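Long-range contacts in EGF family domain-containing protein (Toxoplasma gondii, PDB 4Z80), which binds a peptide of the rhoptry neck protein RON2L1 and probably takes part in the moving junction during host-cell invasion: residues Y294-A305 with A314-K322; S277-S285 with N328-T336. All blocks are in the same frame, centred on the assembly; numbering follows the deposited sequence.

Interaction 1: residues Y294-A305 with A314-K322; sequences YHTQDFRSSTCA and AFYCVRPMK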
loop_
_atom_site.group_PDB
_atom_site.type_symbol
_atom_site.label_atom_id
_atom_site.label_comp_id
_atom_site.label_asym_id
_atom_site.label_seq_id
_atom_site.Cartn_x
_atom_site.Cartn_y
_atom_site.Cartn_z
ATOM N N TYR A 294 6.181 6.287 -1.758
ATOM C CA TYR A 294 5.935 6.558 -3.172
ATOM C C TYR A 294 4.670 5.866 -3.666
ATOM O O TYR A 294 4.391 4.716 -3.293
ATOM C CB TYR A 294 7.116 6.083 -4.016
ATOM C CG TYR A 294 8.433 6.803 -3.822
ATOM C CD1 TYR A 294 8.488 8.179 -3.645
ATOM C CD2 TYR A 294 9.629 6.099 -3.851
ATOM C CE1 TYR A 294 9.709 8.836 -3.499
ATOM C CE2 TYR A 294 10.852 6.741 -3.715
ATOM C CZ TYR A 294 10.884 8.110 -3.537
ATOM O OH TYR A 294 12.105 8.762 -3.393
ATOM N N HIS A 295 3.921 6.570 -4.514
ATOM C CA HIS A 295 2.719 6.042 -5.152
ATOM C C HIS A 295 3.029 5.240 -6.411
ATOM O O HIS A 295 2.232 4.401 -6.828
ATOM C CB HIS A 295 1.762 7.168 -5.514
ATOM C CG HIS A 295 1.251 7.925 -4.333
ATOM N ND1 HIS A 295 0.236 7.454 -3.530
ATOM C CD2 HIS A 295 1.620 9.120 -3.818
ATOM C CE1 HIS A 295 -0.001 8.334 -2.570
ATOM N NE2 HIS A 295 0.823 9.353 -2.724
ATOM N N THR A 296 4.186 5.509 -7.008
ATOM C CA THR A 296 4.602 4.830 -8.233
ATOM C C THR A 296 4.591 3.321 -8.030
ATOM O O THR A 296 5.094 2.820 -7.026
ATOM C CB THR A 296 6.025 5.288 -8.656
ATOM O OG1 THR A 296 6.022 6.691 -8.949
ATOM C CG2 THR A 296 6.487 4.547 -9.892
ATOM N N GLN A 297 4.026 2.595 -8.991
ATOM C CA GLN A 297 4.052 1.134 -8.953
ATOM C C GLN A 297 4.862 0.506 -10.092
ATOM O O GLN A 297 5.295 -0.632 -9.986
ATOM C CB GLN A 297 2.618 0.610 -8.968
ATOM C CG GLN A 297 1.889 0.855 -7.649
ATOM C CD GLN A 297 0.413 1.106 -7.854
ATOM O OE1 GLN A 297 -0.341 0.189 -8.173
ATOM N NE2 GLN A 297 0.001 2.359 -7.718
ATOM N N ASP A 298 5.084 1.263 -11.166
ATOM C CA ASP A 298 5.848 0.781 -12.322
ATOM C C ASP A 298 6.603 1.951 -12.931
ATOM O O ASP A 298 6.016 3.001 -13.175
ATOM C CB ASP A 298 4.911 0.144 -13.360
ATOM C CG ASP A 298 5.651 -0.657 -14.424
ATOM O OD1 ASP A 298 6.262 -0.049 -15.324
ATOM O OD2 ASP A 298 5.583 -1.905 -14.381
ATOM N N PHE A 299 7.893 1.769 -13.183
ATOM C CA PHE A 299 8.700 2.782 -13.860
ATOM C C PHE A 299 9.767 2.039 -14.638
ATOM O O PHE A 299 10.518 1.251 -14.070
ATOM C CB PHE A 299 9.319 3.771 -12.868
ATOM C CG PHE A 299 10.016 4.946 -13.522
ATOM C CD1 PHE A 299 9.360 5.710 -14.471
ATOM C CD2 PHE A 299 11.308 5.296 -13.168
ATOM C CE1 PHE A 299 9.985 6.792 -15.065
ATOM C CE2 PHE A 299 11.937 6.380 -13.760
ATOM C CZ PHE A 299 11.273 7.126 -14.713
ATOM N N ARG A 300 9.804 2.243 -15.951
ATOM C CA ARG A 300 10.706 1.478 -16.804
ATOM C C ARG A 300 11.170 2.307 -18.001
ATOM O O ARG A 300 11.601 1.756 -19.014
ATOM C CB ARG A 300 10.031 0.189 -17.279
ATOM C CG ARG A 300 8.790 0.410 -18.124
ATOM C CD ARG A 300 8.185 -0.908 -18.589
ATOM N NE ARG A 300 7.489 -1.623 -17.525
ATOM C CZ ARG A 300 7.025 -2.863 -17.640
ATOM N NH1 ARG A 300 7.196 -3.533 -18.774
ATOM N NH2 ARG A 300 6.395 -3.430 -16.617
ATOM N N SER A 301 11.089 3.626 -17.866
ATOM C CA SER A 301 11.591 4.556 -18.877
ATOM C C SER A 301 13.091 4.460 -19.085
ATOM O O SER A 301 13.812 3.937 -18.243
ATOM C CB SER A 301 11.248 5.984 -18.470
ATOM O OG SER A 301 9.850 6.147 -18.357
ATOM N N SER A 302 13.561 5.014 -20.199
ATOM C CA SER A 302 14.980 5.017 -20.504
ATOM C C SER A 302 15.802 5.747 -19.447
ATOM O O SER A 302 17.004 5.522 -19.337
ATOM C CB SER A 302 15.226 5.661 -21.864
ATOM O OG SER A 302 14.770 6.990 -21.869
ATOM N N THR A 303 15.147 6.607 -18.671
ATOM C CA THR A 303 15.814 7.369 -17.625
ATOM C C THR A 303 15.801 6.689 -16.259
ATOM O O THR A 303 16.384 7.217 -15.313
ATOM C CB THR A 303 15.163 8.745 -17.451
ATOM O OG1 THR A 303 13.766 8.576 -17.192
ATOM C CG2 THR A 303 15.351 9.596 -18.700
ATOM N N CYS A 304 15.145 5.539 -16.139
ATOM C CA CYS A 304 15.046 4.893 -14.831
ATOM C C CYS A 304 16.412 4.328 -14.443
ATOM O O CYS A 304 17.178 3.879 -15.296
ATOM C CB CYS A 304 13.963 3.803 -14.809
ATOM S SG CYS A 304 14.286 2.243 -15.697
ATOM N N ALA A 305 16.715 4.382 -13.149
ATOM C CA ALA A 305 17.965 3.845 -12.627
ATOM C C ALA A 305 17.847 2.346 -12.391
ATOM O O ALA A 305 16.941 1.891 -11.697
ATOM C CB ALA A 305 18.349 4.559 -11.333
ATOM N N ALA A 314 17.124 10.949 -9.918
ATOM C CA ALA A 314 16.628 9.817 -10.691
ATOM C C ALA A 314 15.650 8.993 -9.863
ATOM O O ALA A 314 15.604 9.103 -8.633
ATOM C CB ALA A 314 17.786 8.945 -11.175
ATOM N N PHE A 315 14.836 8.212 -10.563
ATOM C CA PHE A 315 13.909 7.282 -9.940
ATOM C C PHE A 315 14.245 5.881 -10.430
ATOM O O PHE A 315 14.592 5.684 -11.594
ATOM C CB PHE A 315 12.449 7.647 -10.259
ATOM C CG PHE A 315 11.453 7.081 -9.273
ATOM C CD1 PHE A 315 10.986 5.780 -9.403
ATOM C CD2 PHE A 315 10.989 7.847 -8.207
ATOM C CE1 PHE A 315 10.084 5.248 -8.486
ATOM C CE2 PHE A 315 10.078 7.313 -7.290
ATOM C CZ PHE A 315 9.625 6.023 -7.439
ATOM N N TYR A 316 14.165 4.911 -9.531
ATOM C CA TYR A 316 14.532 3.544 -9.843
ATOM C C TYR A 316 13.538 2.810 -10.736
ATOM O O TYR A 316 12.325 3.046 -10.686
ATOM C CB TYR A 316 14.713 2.753 -8.545
ATOM C CG TYR A 316 16.071 2.960 -7.926
ATOM C CD1 TYR A 316 17.186 2.346 -8.476
ATOM C CD2 TYR A 316 16.251 3.780 -6.817
ATOM C CE1 TYR A 316 18.440 2.538 -7.945
ATOM C CE2 TYR A 316 17.510 3.966 -6.268
ATOM C CZ TYR A 316 18.595 3.340 -6.836
ATOM O OH TYR A 316 19.867 3.501 -6.321
ATOM N N CYS A 317 14.083 1.924 -11.564
ATOM C CA CYS A 317 13.285 0.978 -12.333
ATOM C C CYS A 317 12.564 0.066 -11.357
ATOM O O CYS A 317 13.216 -0.629 -10.582
ATOM C CB CYS A 317 14.163 0.141 -13.256
ATOM S SG CYS A 317 15.264 1.055 -14.377
ATOM N N VAL A 318 11.238 0.065 -11.383
ATOM C CA VAL A 318 10.472 -0.810 -10.504
ATOM C C VAL A 318 9.270 -1.353 -11.252
ATOM O O VAL A 318 8.821 -0.760 -12.229
ATOM C CB VAL A 318 9.975 -0.085 -9.211
ATOM C CG1 VAL A 318 11.136 0.440 -8.392
ATOM C CG2 VAL A 318 9.005 1.047 -9.539
ATOM N N ARG A 319 8.739 -2.475 -10.791
ATOM C CA ARG A 319 7.457 -2.946 -11.306
ATOM C C ARG A 319 6.825 -3.874 -10.293
ATOM O O ARG A 319 7.531 -4.448 -9.466
ATOM C CB ARG A 319 7.618 -3.652 -12.658
ATOM C CG ARG A 319 8.354 -4.989 -12.612
ATOM C CD ARG A 319 8.647 -5.514 -14.026
ATOM N NE ARG A 319 9.450 -4.550 -14.762
ATOM C CZ ARG A 319 9.737 -4.612 -16.058
ATOM N NH1 ARG A 319 9.285 -5.603 -16.819
ATOM N NH2 ARG A 319 10.476 -3.648 -16.587
ATOM N N PRO A 320 5.493 -4.025 -10.343
ATOM C CA PRO A 320 4.871 -4.966 -9.416
ATOM C C PRO A 320 5.176 -6.401 -9.795
ATOM O O PRO A 320 5.245 -6.729 -10.983
ATOM C CB PRO A 320 3.372 -4.673 -9.554
ATOM C CG PRO A 320 3.273 -3.411 -10.357
ATOM C CD PRO A 320 4.494 -3.373 -11.201
ATOM N N MET A 321 5.357 -7.246 -8.787
ATOM C CA MET A 321 5.598 -8.663 -9.002
ATOM C C MET A 321 4.866 -9.484 -7.964
ATOM O O MET A 321 4.713 -9.058 -6.819
ATOM C CB MET A 321 7.090 -9.009 -8.933
ATOM C CG MET A 321 7.930 -8.522 -10.091
ATOM S SD MET A 321 9.652 -9.046 -9.915
ATOM C CE MET A 321 9.511 -10.817 -10.067
ATOM N N LYS A 322 4.419 -10.662 -8.376
ATOM C CA LYS A 322 3.944 -11.689 -7.455
ATOM C C LYS A 322 4.734 -12.959 -7.671
ATOM O O LYS A 322 5.007 -13.331 -8.808
ATOM C CB LYS A 322 2.465 -11.991 -7.663
ATOM C CG LYS A 322 1.553 -10.811 -7.457
ATOM C CD LYS A 322 0.081 -11.194 -7.482
ATOM C CE LYS A 322 -0.783 -9.993 -7.263
ATOM N NZ LYS A 322 -2.228 -10.346 -7.229
HETATM O O HOH W 1 10.820 -1.956 -14.158
HETATM O O HOH W 2 14.852 8.739 -13.461
#
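The ring of Phe-315 turns an edge toward two other aromatic faces. Its CE2 sits over the centre of one face of Tyr-294, 3.6 Å above the plane, an edge-to-face pair with planes at 56°; toward Phe-299 the edge-to-face pair is offset and almost perpendicular. This aromatic cluster packs a long loop of the PAN-like AMA1-type domain against the segment leading into strand 318-321. Having CG anti to its backbone N (chi1 -158°) carries the Phe-315 ring back to Thr-296, whose CB is 3.9 Å from CZ. The edge of Phe-299, in turn, meets the carbonyl oxygens of Phe-315 and Tyr-316 near its plane. Farther along, the guanidinium groups of Arg-300 and Arg-319 stack flat, centres 3.6 Å apart. Arg-300 grips Asp-298 side-on in a salt bridge, NE to OD1 and NH2 to OD2, each oxygen using its syn lone pair, which probably offsets part of the like charge. Tyr-294 OH reaches Glu-149, and helix 80-84 lies against the cluster. Backbone bonds pair Phe-299 with Val-318, while Ala-305 N donates to Phe-315 O and Ala-305 O accepts from Cys-317 N. Beside them a disulfide closes the loop, Cys-304 SG to Cys-317 SG, with chi3 84°.

Interaction 2: residues S277-S285 with N328-T336; sequences SLPAMFDMS and NMVYVTSHT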
loop_
_atom_site.group_PDB
_atom_site.type_symbol
_atom_site.label_atom_id
_atom_site.label_comp_id
_atom_site.label_asym_id
_atom_site.label_seq_id
_atom_site.Cartn_x
_atom_site.Cartn_y
_atom_site.Cartn_z
ATOM N N SER A 277 -2.114 10.097 1.488
ATOM C CA SER A 277 -2.795 8.883 1.068
ATOM C C SER A 277 -1.810 7.807 0.627
ATOM O O SER A 277 -1.973 7.172 -0.413
ATOM C CB SER A 277 -3.795 9.205 -0.045
ATOM O OG SER A 277 -4.729 10.161 0.430
ATOM N N LEU A 278 -0.801 7.586 1.454
ATOM C CA LEU A 278 0.285 6.689 1.092
ATOM C C LEU A 278 -0.183 5.249 1.037
ATOM O O LEU A 278 -0.939 4.803 1.898
ATOM C CB LEU A 278 1.437 6.812 2.089
ATOM C CG LEU A 278 2.131 8.173 2.148
ATOM C CD1 LEU A 278 3.246 8.140 3.181
ATOM C CD2 LEU A 278 2.674 8.588 0.797
ATOM N N PRO A 279 0.293 4.493 0.040
ATOM C CA PRO A 279 0.036 3.058 0.050
ATOM C C PRO A 279 0.886 2.364 1.113
ATOM O O PRO A 279 1.779 2.981 1.708
ATOM C CB PRO A 279 0.425 2.632 -1.368
ATOM C CG PRO A 279 1.511 3.550 -1.745
ATOM C CD PRO A 279 1.200 4.874 -1.058
ATOM N N ALA A 280 0.607 1.090 1.359
ATOM C CA ALA A 280 1.296 0.354 2.402
ATOM C C ALA A 280 1.428 -1.113 2.044
ATOM O O ALA A 280 0.674 -1.640 1.226
ATOM C CB ALA A 280 0.559 0.507 3.738
ATOM N N MET A 281 2.411 -1.756 2.666
ATOM C CA MET A 281 2.583 -3.200 2.618
ATOM C C MET A 281 2.182 -3.821 3.951
ATOM O O MET A 281 2.673 -3.402 4.994
ATOM C CB MET A 281 4.035 -3.553 2.319
ATOM C CG MET A 281 4.546 -3.076 0.973
ATOM S SD MET A 281 3.624 -3.750 -0.432
ATOM C CE MET A 281 3.793 -5.501 -0.126
ATOM N N PHE A 282 1.296 -4.808 3.911
ATOM C CA PHE A 282 0.951 -5.590 5.091
ATOM C C PHE A 282 1.510 -6.993 4.958
ATOM O O PHE A 282 1.424 -7.602 3.897
ATOM C CB PHE A 282 -0.560 -5.632 5.280
ATOM C CG PHE A 282 -0.992 -6.298 6.555
ATOM C CD1 PHE A 282 -0.784 -5.678 7.774
ATOM C CD2 PHE A 282 -1.622 -7.531 6.531
ATOM C CE1 PHE A 282 -1.182 -6.281 8.955
ATOM C CE2 PHE A 282 -2.029 -8.144 7.714
ATOM C CZ PHE A 282 -1.807 -7.512 8.925
ATOM N N ASP A 283 2.107 -7.492 6.038
ATOM C CA ASP A 283 2.634 -8.846 6.086
ATOM C C ASP A 283 1.679 -9.720 6.909
ATOM O O ASP A 283 1.561 -9.541 8.127
ATOM C CB ASP A 283 4.044 -8.824 6.679
ATOM C CG ASP A 283 4.757 -10.162 6.581
ATOM O OD1 ASP A 283 4.095 -11.218 6.644
ATOM O OD2 ASP A 283 6.002 -10.158 6.454
ATOM N N MET A 284 0.988 -10.642 6.237
ATOM C CA MET A 284 -0.023 -11.486 6.883
ATOM C C MET A 284 0.579 -12.375 7.957
ATOM O O MET A 284 -0.119 -12.781 8.886
ATOM C CB MET A 284 -0.733 -12.379 5.859
ATOM C CG MET A 284 -1.494 -11.650 4.769
ATOM S SD MET A 284 -3.008 -10.840 5.312
ATOM C CE MET A 284 -4.008 -12.264 5.751
ATOM N N SER A 285 1.860 -12.699 7.827
ATOM C CA SER A 285 2.467 -13.654 8.744
ATOM C C SER A 285 2.958 -12.969 10.024
ATOM O O SER A 285 2.887 -13.563 11.098
ATOM C CB SER A 285 3.608 -14.406 8.059
ATOM O OG SER A 285 4.696 -13.554 7.770
ATOM N N ASN A 328 2.588 -13.913 1.387
ATOM C CA ASN A 328 2.282 -13.347 2.694
ATOM C C ASN A 328 2.125 -11.827 2.658
ATOM O O ASN A 328 1.635 -11.224 3.612
ATOM C CB ASN A 328 3.377 -13.718 3.691
ATOM C CG ASN A 328 4.765 -13.241 3.248
ATOM O OD1 ASN A 328 5.166 -13.411 2.086
ATOM N ND2 ASN A 328 5.503 -12.636 4.176
ATOM N N MET A 329 2.539 -11.207 1.554
ATOM C CA MET A 329 2.534 -9.755 1.430
ATOM C C MET A 329 1.263 -9.261 0.767
ATOM O O MET A 329 0.663 -9.958 -0.050
ATOM C CB MET A 329 3.747 -9.282 0.629
ATOM C CG MET A 329 5.092 -9.650 1.225
ATOM S SD MET A 329 5.263 -9.219 2.978
ATOM C CE MET A 329 4.928 -7.469 2.936
ATOM N N VAL A 330 0.857 -8.055 1.149
ATOM C CA VAL A 330 -0.349 -7.433 0.626
ATOM C C VAL A 330 -0.064 -5.973 0.319
ATOM O O VAL A 330 0.398 -5.238 1.185
ATOM C CB VAL A 330 -1.526 -7.509 1.627
ATOM C CG1 VAL A 330 -2.832 -7.240 0.937
ATOM C CG2 VAL A 330 -1.574 -8.860 2.339
ATOM N N TYR A 331 -0.346 -5.561 -0.913
ATOM C CA TYR A 331 -0.272 -4.165 -1.311
ATOM C C TYR A 331 -1.623 -3.519 -1.031
ATOM O O TYR A 331 -2.640 -3.925 -1.573
ATOM C CB TYR A 331 0.112 -4.040 -2.795
ATOM C CG TYR A 331 0.393 -2.618 -3.257
ATOM C CD1 TYR A 331 -0.634 -1.803 -3.727
ATOM C CD2 TYR A 331 1.678 -2.093 -3.216
ATOM C CE1 TYR A 331 -0.379 -0.498 -4.148
ATOM C CE2 TYR A 331 1.939 -0.795 -3.633
ATOM C CZ TYR A 331 0.908 -0.005 -4.092
ATOM O OH TYR A 331 1.177 1.292 -4.495
ATOM N N VAL A 332 -1.607 -2.511 -0.168
ATOM C CA VAL A 332 -2.808 -1.897 0.370
ATOM C C VAL A 332 -2.810 -0.408 0.068
ATOM O O VAL A 332 -1.874 0.285 0.439
ATOM C CB VAL A 332 -2.859 -2.106 1.901
ATOM C CG1 VAL A 332 -4.029 -1.393 2.524
ATOM C CG2 VAL A 332 -2.892 -3.602 2.219
ATOM N N THR A 333 -3.847 0.100 -0.583
ATOM C CA THR A 333 -3.939 1.543 -0.764
ATOM C C THR A 333 -4.602 2.204 0.445
ATOM O O THR A 333 -5.275 1.556 1.255
ATOM C CB THR A 333 -4.704 1.924 -2.042
ATOM O OG1 THR A 333 -6.105 1.682 -1.876
ATOM C CG2 THR A 333 -4.180 1.137 -3.238
ATOM N N SER A 334 -4.394 3.503 0.554
ATOM C CA SER A 334 -4.920 4.277 1.671
ATOM C C SER A 334 -6.440 4.214 1.689
ATOM O O SER A 334 -7.066 4.312 2.747
ATOM C CB SER A 334 -4.431 5.723 1.565
ATOM O OG SER A 334 -4.672 6.465 2.752
ATOM N N HIS A 335 -7.027 4.031 0.512
ATOM C CA HIS A 335 -8.472 4.000 0.355
ATOM C C HIS A 335 -8.966 2.569 0.126
ATOM O O HIS A 335 -9.610 2.258 -0.874
ATOM C CB HIS A 335 -8.885 4.922 -0.794
ATOM C CG HIS A 335 -8.600 6.373 -0.541
ATOM N ND1 HIS A 335 -7.549 7.045 -1.130
ATOM C CD2 HIS A 335 -9.240 7.282 0.234
ATOM C CE1 HIS A 335 -7.555 8.306 -0.727
ATOM N NE2 HIS A 335 -8.568 8.473 0.106
ATOM N N THR A 336 -8.655 1.698 1.074
ATOM C CA THR A 336 -9.138 0.329 1.050
ATOM C C THR A 336 -10.574 0.293 1.576
ATOM O O THR A 336 -10.880 0.959 2.568
ATOM C CB THR A 336 -8.223 -0.568 1.892
ATOM O OG1 THR A 336 -6.923 -0.623 1.281
ATOM C CG2 THR A 336 -8.770 -1.980 2.015
HETATM O O HOH W 3 -2.705 4.742 -1.497
HETATM O O HOH W 4 -2.342 2.332 2.803
#
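Met-281 and Met-329 cross at about a right angle on one face of an antiparallel strand pair, their CE methyls 3.8 Å apart. Both chains are bent at chi2 and chi3, which turns each thioether toward the partner strand and brings the methyls together. Met-281 SD also lies obliquely against Tyr-331, 3.8 Å from CD2, a Met-aromatic contact. The tyrosine runs alongside Pro-279, pointing the same way, with its OH 3.5 Å from the proline CB. At the other end of this face Asp-283 and Asn-328 meet with carboxylate and amide planes 72° apart. Asn-328 ND2 donates to Asp-283 OD1 from above the carboxylate plane at 3.2 Å, and the same oxygen accepts from Ser-285 OG and, in an Asx turn, from Ser-285 N. Three donors thus fix the rotation of the carboxylate where the strand ends. On the reverse face, Phe-282 CB packs on Val-330 CB, and Met-284 CG comes obliquely to Val-330 CG2 at 3.7 Å. Ala-280 with Val-332 and Phe-282 with Val-330 are the hydrogen-bonded pairs; beyond them a water bridges Ser-277 O and Ser-334 N. In this AMA1-type region of the PAN clan the two strands form the centre of a four-stranded antiparallel sheet, flanked by 97-98 and 289-291, while helix 252-262 covers Ala-280 and Val-332, and strand 101-104 touches Met-329 and Tyr-331.

From the N terminus, the chain lays down strands 97-98 and 101-104, which later receive 329-332 and 318-321. Much further on comes strand 280-283, and the chain then runs through strand 289-291 into the loop of residues 294-305. Interaction 1 closes a short loop of eight intervening residues when 314-322 returns to that segment. A brief connection then leads to strand 329-332, which pairs with 280-283 and closes the longer loop of interaction 2, so the first closure lies wholly within the second. Their centres are about 18 Å apart, yet they touch: His-295 CE1 lies 3.1 Å from Ser-277 O, and Gln-297 CG packs on Tyr-331 OH. Together they tie the four-stranded sheet to the two-stranded one.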